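Local coordinates for protein fuculose-1-phosphate aldolase (Thermus thermophilus, PDB 2FK5) that belongs to the class II aldolase and adducin family, whose members share an alpha/beta fold in which helices pack against a central mixed sheet, at residues 106-111 and 180-185; 92-97 and 145-150; 28-31 and 36-39. One frame throughout, in Å; residues are numbered along the deposited sequence.

Contact 1: residues 106-111 and 180-185; sequences PLDLEG and AQILLY
Leu107 and Leu183 meet through their branched ends, and this pair is the tighter half of a small apolar contact. The CD2 methyl of Leu183 lies 3.5 Å from Leu107 CG and 3.7 Å from Leu107 CD1, so a single methyl fits against the branch point and one arm of its partner; the two side chains cross obliquely. The Leu183 stem does not aim straight at the 106-111 segment. Its first torsion (chi1 -82°) sets CG opposite the carbonyl carbon and beside the backbone N, and from there CD2 bridges the 6.7 Å between Leu107 CA and Leu183 CA.

The second half pairs Asp108 with Ile182, whose side chains run at about a right angle to each other. Ile182 is extended, and its terminal CD1 lies against the CB-CG bond of the aspartate, 3.8 Å from Asp108 CB and equally 3.8 Å from Asp108 CG, touching the methylene and the carboxylate carbon alike. The two oxygens are taken by polar partners. Asp108 is the N-cap of helix 109-114: its OD2 accepts from Gly111 N at 3.0 Å (angle at the hydrogen 148°), with the donor standing well above the carboxylate plane, 61° out of it. OD1 is hydrogen-bonded to Ser179 OG, about one turn back along the same long helix as Ile182. The group is thus held from two helices while one side of it takes the methyl contact.

Val95 of a second subunit packs on Ile182, Phe99 of that subunit on Leu107, and Trp189 of a third subunit on Leu183, so the contact also lies at a subunit interface. Within the chain it joins the start of helix 109-114 to helix 162-191, beside strand 103-104, where Leu104 touches Leu183.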
loop_
_atom_site.group_PDB
_atom_site.type_symbol
_atom_site.label_atom_id
_atom_site.label_comp_id
_atom_site.label_asym_id
_atom_site.label_seq_id
_atom_site.Cartn_x
_atom_site.Cartn_y
_atom_site.Cartn_z
ATOM N N PRO A 106 19.733 -1.671 23.316
ATOM C CA PRO A 106 18.410 -1.040 23.333
ATOM C C PRO A 106 17.989 -0.472 24.679
ATOM O O PRO A 106 18.325 -1.017 25.724
ATOM C CB PRO A 106 17.481 -2.169 22.900
ATOM C CG PRO A 106 18.359 -3.043 22.051
ATOM C CD PRO A 106 19.640 -3.063 22.850
ATOM N N LEU A 107 17.234 0.618 24.638
ATOM C CA LEU A 107 16.706 1.250 25.843
ATOM C C LEU A 107 15.285 0.750 26.092
ATOM O O LEU A 107 14.807 0.744 27.227
ATOM C CB LEU A 107 16.646 2.769 25.669
ATOM C CG LEU A 107 17.946 3.569 25.594
ATOM C CD1 LEU A 107 17.616 5.005 25.238
ATOM C CD2 LEU A 107 18.675 3.505 26.931
ATOM N N ASP A 108 14.613 0.337 25.019
ATOM C CA ASP A 108 13.225 -0.121 25.116
ATOM C C ASP A 108 13.087 -1.590 25.481
ATOM O O ASP A 108 13.936 -2.403 25.135
ATOM C CB ASP A 108 12.496 0.142 23.799
ATOM C CG ASP A 108 13.124 -0.598 22.629
ATOM O OD1 ASP A 108 14.295 -0.314 22.302
ATOM O OD2 ASP A 108 12.444 -1.461 22.040
ATOM N N LEU A 109 11.999 -1.926 26.167
ATOM C CA LEU A 109 11.769 -3.303 26.598
ATOM C C LEU A 109 11.795 -4.334 25.479
ATOM O O LEU A 109 12.435 -5.376 25.615
ATOM C CB LEU A 109 10.441 -3.418 27.345
ATOM C CG LEU A 109 10.199 -4.782 28.005
ATOM C CD2 LEU A 109 8.795 -4.816 28.598
ATOM N N GLU A 110 11.091 -4.068 24.382
ATOM C CA GLU A 110 11.075 -5.020 23.270
ATOM C C GLU A 110 12.499 -5.319 22.792
ATOM O O GLU A 110 12.877 -6.477 22.607
ATOM C CB GLU A 110 10.235 -4.474 22.102
ATOM C CD GLU A 110 8.099 -5.820 21.994
ATOM O OE1 GLU A 110 6.972 -6.088 22.459
ATOM N N GLY A 111 13.286 -4.270 22.606
ATOM C CA GLY A 111 14.652 -4.445 22.150
ATOM C C GLY A 111 15.514 -5.177 23.164
ATOM O O GLY A 111 16.326 -6.027 22.800
ATOM N N ALA A 180 17.084 1.330 17.434
ATOM C CA ALA A 180 18.101 2.301 17.005
ATOM C C ALA A 180 17.489 3.704 16.916
ATOM O O ALA A 180 18.092 4.688 17.351
ATOM C CB ALA A 180 18.673 1.894 15.653
ATOM N N GLN A 181 16.294 3.792 16.340
ATOM C CA GLN A 181 15.605 5.077 16.232
ATOM C C GLN A 181 15.299 5.621 17.624
ATOM O O GLN A 181 15.499 6.797 17.885
ATOM C CB GLN A 181 14.311 4.923 15.422
ATOM C CG GLN A 181 14.592 4.506 13.972
ATOM C CD GLN A 181 13.352 4.467 13.106
ATOM O OE1 GLN A 181 12.238 4.404 13.607
ATOM N NE2 GLN A 181 13.546 4.491 11.790
ATOM N N ILE A 182 14.811 4.767 18.518
ATOM C CA ILE A 182 14.523 5.215 19.882
ATOM C C ILE A 182 15.798 5.756 20.535
ATOM O O ILE A 182 15.771 6.790 21.218
ATOM C CB ILE A 182 13.915 4.067 20.723
ATOM C CG1 ILE A 182 12.482 3.801 20.249
ATOM C CG2 ILE A 182 13.918 4.426 22.215
ATOM C CD1 ILE A 182 11.821 2.603 20.937
ATOM N N LEU A 183 16.917 5.067 20.321
ATOM C CA LEU A 183 18.202 5.521 20.865
ATOM C C LEU A 183 18.547 6.907 20.323
ATOM O O LEU A 183 18.955 7.806 21.069
ATOM C CB LEU A 183 19.323 4.543 20.483
ATOM C CG LEU A 183 19.482 3.290 21.345
ATOM C CD1 LEU A 183 20.456 2.313 20.691
ATOM C CD2 LEU A 183 19.997 3.706 22.721
ATOM N N LEU A 184 18.393 7.076 19.014
ATOM C CA LEU A 184 18.693 8.355 18.377
ATOM C C LEU A 184 17.778 9.461 18.907
ATOM O O LEU A 184 18.249 10.516 19.320
ATOM C CB LEU A 184 18.527 8.252 16.852
ATOM C CG LEU A 184 18.611 9.576 16.067
ATOM C CD1 LEU A 184 20.030 10.158 16.151
ATOM C CD2 LEU A 184 18.236 9.328 14.607
ATOM N N TYR A 185 16.471 9.223 18.891
ATOM C CA TYR A 185 15.518 10.228 19.363
ATOM C C TYR A 185 15.801 10.597 20.818
ATOM O O TYR A 185 15.781 11.763 21.190
ATOM C CB TYR A 185 14.091 9.698 19.254
ATOM C CG TYR A 185 13.640 9.367 17.844
ATOM C CD1 TYR A 185 12.706 8.359 17.623
ATOM C CD2 TYR A 185 14.106 10.086 16.747
ATOM C CE1 TYR A 185 12.241 8.068 16.352
ATOM C CE2 TYR A 185 13.645 9.806 15.456
ATOM C CZ TYR A 185 12.709 8.794 15.272
ATOM O OH TYR A 185 12.228 8.502 14.018
#

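Contact 2: residues 92-97 and 145-150; sequences RVAVAL and ACLLRG
Leu147 puts its CD2 methyl over Ala94, 4.0 Å from Ala94 CB and also 4.0 Å from Ala94 O, while its other methyl, CD1, stays 4.1 Å from the same Ala94 O. This is helix-on-sheet packing of an alpha/beta fold: helix 92-98 rests against strand 145-148, which runs parallel to strand 118-121 on one flank and antiparallel to strand 152-157 on the other. With CG turned away from the carbonyl carbon (chi1 -84°), the leucine spreads both methyls against the Ala94 turn, and the short alanine lets the branch come up to the helix backbone.

No hydrogen bond links the two segments, and the separations mark ordinary van der Waals contact between buried groups. Polar bonds to third residues fix the helix. Glu177 of helix 162-191 receives Val93 N on OE1 and Ala94 N on OE2, spreading its carboxylate across two amides of the first helical turn. Ser98 OG is hydrogen-bonded to both Val95 O and Gly150 N, tying the helix to the chain just beyond the strand. Ile182 of a third subunit packs on Val95.

At that end of the contact Gly150 has left the strand with positive phi (72°) and presents its bare backbone: Val95 CG1, placed anti to its own backbone N, lies 4.0 Å from Gly150 CA.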
loop_
_atom_site.group_PDB
_atom_site.type_symbol
_atom_site.label_atom_id
_atom_site.label_comp_id
_atom_site.label_asym_id
_atom_site.label_seq_id
_atom_site.Cartn_x
_atom_site.Cartn_y
_atom_site.Cartn_z
ATOM N N ARG A 92 18.578 2.043 8.301
ATOM C CA ARG A 92 19.340 3.289 8.208
ATOM C C ARG A 92 19.853 3.894 9.503
ATOM O O ARG A 92 21.036 4.241 9.594
ATOM C CB ARG A 92 18.524 4.334 7.438
ATOM C CG ARG A 92 18.031 3.808 6.105
ATOM N NE ARG A 92 16.480 4.137 4.246
ATOM C CZ ARG A 92 15.713 4.760 3.358
ATOM N NH1 ARG A 92 15.504 6.065 3.454
ATOM N NH2 ARG A 92 15.148 4.075 2.373
ATOM N N VAL A 93 18.992 4.041 10.504
ATOM C CA VAL A 93 19.471 4.625 11.747
ATOM C C VAL A 93 20.469 3.695 12.446
ATOM O O VAL A 93 21.473 4.156 12.967
ATOM C CB VAL A 93 18.328 4.966 12.718
ATOM C CG1 VAL A 93 18.915 5.545 14.005
ATOM C CG2 VAL A 93 17.384 5.998 12.076
ATOM N N ALA A 94 20.191 2.394 12.455
ATOM C CA ALA A 94 21.105 1.438 13.084
ATOM C C ALA A 94 22.468 1.485 12.396
ATOM O O ALA A 94 23.507 1.410 13.055
ATOM C CB ALA A 94 20.519 0.011 13.015
ATOM N N VAL A 95 22.471 1.616 11.072
ATOM C CA VAL A 95 23.729 1.673 10.342
ATOM C C VAL A 95 24.479 2.951 10.669
ATOM O O VAL A 95 25.698 2.932 10.817
ATOM C CB VAL A 95 23.518 1.557 8.816
ATOM C CG1 VAL A 95 24.802 1.911 8.079
ATOM C CG2 VAL A 95 23.104 0.117 8.458
ATOM N N ALA A 96 23.755 4.060 10.805
ATOM C CA ALA A 96 24.400 5.321 11.150
ATOM C C ALA A 96 25.024 5.177 12.533
ATOM O O ALA A 96 26.158 5.602 12.760
ATOM C CB ALA A 96 23.383 6.463 11.145
ATOM N N LEU A 97 24.295 4.567 13.461
ATOM C CA LEU A 97 24.835 4.387 14.808
ATOM C C LEU A 97 25.998 3.395 14.835
ATOM O O LEU A 97 26.856 3.460 15.716
ATOM C CB LEU A 97 23.749 3.904 15.775
ATOM C CG LEU A 97 22.468 4.733 15.887
ATOM C CD1 LEU A 97 21.803 4.447 17.226
ATOM C CD2 LEU A 97 22.776 6.208 15.748
ATOM N N ALA A 145 21.266 -11.176 16.563
ATOM C CA ALA A 145 21.460 -10.207 15.491
ATOM C C ALA A 145 22.791 -9.487 15.634
ATOM O O ALA A 145 23.349 -9.403 16.724
ATOM C CB ALA A 145 20.328 -9.189 15.497
ATOM N N CYS A 146 23.300 -8.971 14.524
ATOM C CA CYS A 146 24.540 -8.230 14.568
ATOM C C CYS A 146 24.543 -7.158 13.504
ATOM O O CYS A 146 23.782 -7.220 12.531
ATOM C CB CYS A 146 25.743 -9.163 14.380
ATOM S SG CYS A 146 25.843 -9.974 12.790
ATOM N N LEU A 147 25.391 -6.158 13.713
ATOM C CA LEU A 147 25.534 -5.054 12.780
ATOM C C LEU A 147 26.899 -5.115 12.125
ATOM O O LEU A 147 27.898 -5.394 12.790
ATOM C CB LEU A 147 25.423 -3.722 13.521
ATOM C CG LEU A 147 24.020 -3.185 13.775
ATOM C CD1 LEU A 147 24.034 -2.222 14.946
ATOM C CD2 LEU A 147 23.525 -2.514 12.495
ATOM N N LEU A 148 26.935 -4.857 10.823
ATOM C CA LEU A 148 28.187 -4.821 10.075
ATOM C C LEU A 148 28.406 -3.332 9.853
ATOM O O LEU A 148 27.660 -2.700 9.109
ATOM C CB LEU A 148 28.040 -5.536 8.736
ATOM C CG LEU A 148 28.372 -7.025 8.750
ATOM C CD2 LEU A 148 29.812 -7.212 9.217
ATOM N N ARG A 149 29.412 -2.770 10.511
ATOM C CA ARG A 149 29.653 -1.339 10.403
ATOM C C ARG A 149 29.584 -0.802 8.988
ATOM O O ARG A 149 30.282 -1.268 8.092
ATOM C CB ARG A 149 30.995 -0.967 11.039
ATOM C CG ARG A 149 31.317 0.523 10.943
ATOM C CD ARG A 149 32.400 0.910 11.925
ATOM N NE ARG A 149 31.945 0.745 13.300
ATOM C CZ ARG A 149 32.750 0.675 14.356
ATOM N NH1 ARG A 149 34.064 0.754 14.186
ATOM N N GLY A 150 28.700 0.170 8.795
ATOM C CA GLY A 150 28.553 0.800 7.499
ATOM C C GLY A 150 27.900 -0.019 6.411
ATOM O O GLY A 150 27.808 0.439 5.272
#

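Contact 3: residues 28-31 and 36-39; sequences NFSV and GFLI. With SO4 (sulfate ion), chain C.
This contact is the ladder of a beta hairpin, strands 28-32 and 36-40, set toward one end of the central mixed sheet. The short segments run antiparallel with a marked twist, their directions 142° apart. Val31 and Leu38 form a hydrogen-bonded pair: Val31 N gives to Leu38 O at 3.0 Å, the donor lying in the carbonyl plane, and Leu38 N returns a bond to Val31 O at 2.9 Å, close to the line of that C=O. The next pair, Ser30 with Ile39, is non-hydrogen-bonded, and its alpha carbons Ser30 CA and Ile39 CA come to 4.2 Å. Beside it, Ile39 CA makes a CA-H...O contact of 3.4 Å with Phe29 O.

On one face Val31 and Leu38 run alongside each other in the same direction, with Val31 CG2 3.9 Å from Leu38 CB. On the other, Ser30 CB touches Ile39 CB at 3.7 Å and Phe37 CD1 at 4.0 Å, and Ile39 CB lies in plane at the edge of the Phe37 ring.

The Ser30 hydroxyl (chi1 64°) is hydrogen-bonded to Tyr78 OH and His74 ND1, while His74 NE2 bonds Asn28 OD1 and steadies the amide whose ND2 gives to sulfate O1 at 3.1 Å (angle at the hydrogen 144°). The sulfate, probably from the crystallisation liquor, is also hydrogen-bonded by Lys46, Ser42, Gly43, Ser68 and Val69, so the site can hold an anion.

Strand 85-89 continues the sheet beyond 28-32 and strand 54-58 beyond 36-40; helix 3-18 packs on Val31 and Leu38, and helix 71-80 lies against Phe37 and Ile39.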
loop_
_atom_site.group_PDB
_atom_site.type_symbol
_atom_site.label_atom_id
_atom_site.label_comp_id
_atom_site.label_asym_id
_atom_site.label_seq_id
_atom_site.Cartn_x
_atom_site.Cartn_y
_atom_site.Cartn_z
ATOM N N ASN A 28 18.722 -9.303 1.611
ATOM C CA ASN A 28 18.415 -10.651 1.171
ATOM C C ASN A 28 17.988 -11.484 2.362
ATOM O O ASN A 28 18.311 -11.161 3.504
ATOM C CB ASN A 28 19.644 -11.265 0.494
ATOM C CG ASN A 28 20.933 -10.881 1.179
ATOM O OD1 ASN A 28 21.227 -11.344 2.278
ATOM N ND2 ASN A 28 21.708 -10.009 0.534
ATOM N N PHE A 29 17.231 -12.543 2.111
ATOM C CA PHE A 29 16.825 -13.399 3.206
ATOM C C PHE A 29 16.736 -14.831 2.766
ATOM O O PHE A 29 16.598 -15.118 1.579
ATOM C CB PHE A 29 15.509 -12.939 3.846
ATOM C CG PHE A 29 14.600 -12.194 2.924
ATOM C CD1 PHE A 29 13.502 -12.824 2.346
ATOM C CD2 PHE A 29 14.816 -10.843 2.670
ATOM C CE1 PHE A 29 12.627 -12.107 1.526
ATOM C CE2 PHE A 29 13.953 -10.123 1.855
ATOM C CZ PHE A 29 12.857 -10.756 1.285
ATOM N N SER A 30 16.821 -15.724 3.740
ATOM C CA SER A 30 16.804 -17.150 3.464
ATOM C C SER A 30 16.252 -17.946 4.624
ATOM O O SER A 30 16.066 -17.425 5.734
ATOM C CB SER A 30 18.232 -17.621 3.221
ATOM O OG SER A 30 18.994 -17.437 4.411
ATOM N N VAL A 31 16.005 -19.229 4.356
ATOM C CA VAL A 31 15.540 -20.153 5.376
ATOM C C VAL A 31 16.323 -21.456 5.171
ATOM O O VAL A 31 16.715 -21.785 4.057
ATOM C CB VAL A 31 14.023 -20.462 5.271
ATOM C CG1 VAL A 31 13.223 -19.183 5.459
ATOM C CG2 VAL A 31 13.706 -21.108 3.929
ATOM N N GLY A 36 19.903 -27.469 2.234
ATOM C CA GLY A 36 20.870 -26.432 2.549
ATOM C C GLY A 36 20.054 -25.216 2.956
ATOM O O GLY A 36 19.626 -25.129 4.105
ATOM N N PHE A 37 19.836 -24.292 2.020
ATOM C CA PHE A 37 19.019 -23.109 2.293
ATOM C C PHE A 37 18.433 -22.477 1.023
ATOM O O PHE A 37 18.996 -22.585 -0.071
ATOM C CB PHE A 37 19.807 -22.063 3.123
ATOM C CG PHE A 37 20.964 -21.443 2.405
ATOM C CD1 PHE A 37 20.803 -20.274 1.669
ATOM C CD2 PHE A 37 22.237 -22.011 2.487
ATOM C CE1 PHE A 37 21.879 -19.674 1.029
ATOM C CE2 PHE A 37 23.324 -21.417 1.848
ATOM C CZ PHE A 37 23.150 -20.249 1.120
ATOM N N LEU A 38 17.282 -21.832 1.190
ATOM C CA LEU A 38 16.563 -21.171 0.110
ATOM C C LEU A 38 16.802 -19.679 0.303
ATOM O O LEU A 38 16.526 -19.154 1.365
ATOM C CB LEU A 38 15.067 -21.487 0.241
ATOM C CG LEU A 38 14.122 -21.010 -0.866
ATOM C CD1 LEU A 38 14.517 -21.657 -2.176
ATOM C CD2 LEU A 38 12.669 -21.364 -0.508
ATOM N N ILE A 39 17.299 -19.004 -0.721
ATOM C CA ILE A 39 17.602 -17.588 -0.603
ATOM C C ILE A 39 17.171 -16.809 -1.835
ATOM O O ILE A 39 17.004 -17.374 -2.918
ATOM C CB ILE A 39 19.131 -17.406 -0.372
ATOM C CG1 ILE A 39 19.476 -15.952 -0.052
ATOM C CG2 ILE A 39 19.894 -17.859 -1.608
ATOM C CD1 ILE A 39 20.916 -15.791 0.438
HETATM S S SO4 C . 21.745 -9.183 -3.549
HETATM O O1 SO4 C . 21.222 -10.148 -2.489
HETATM O O2 SO4 C . 22.776 -9.944 -4.376
HETATM O O3 SO4 C . 20.668 -8.878 -4.415
HETATM O O4 SO4 C . 22.489 -8.216 -2.822
#

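Contacts 2 and 3 are buried and reach the same sheet, but their centres lie 21 Å apart on opposite sides of the chain's centre. Contact 3 binds strand to strand by backbone hydrogen bonds, whereas contact 2 lays a helix on a strand without any. Contact 1 is only partly buried and farther out, 18 Å from the chain's centre; it joins the start of helix 109-114 to the flank of helix 162-191 by apolar side-chain contact, with the Asp108 carboxylate capping its own helix. Contacts 1 and 2 touch directly, Ala180 CB meeting Ala94 CA at 3.6 Å, and both border the third subunit; contact 3 instead has a sulfate beside it.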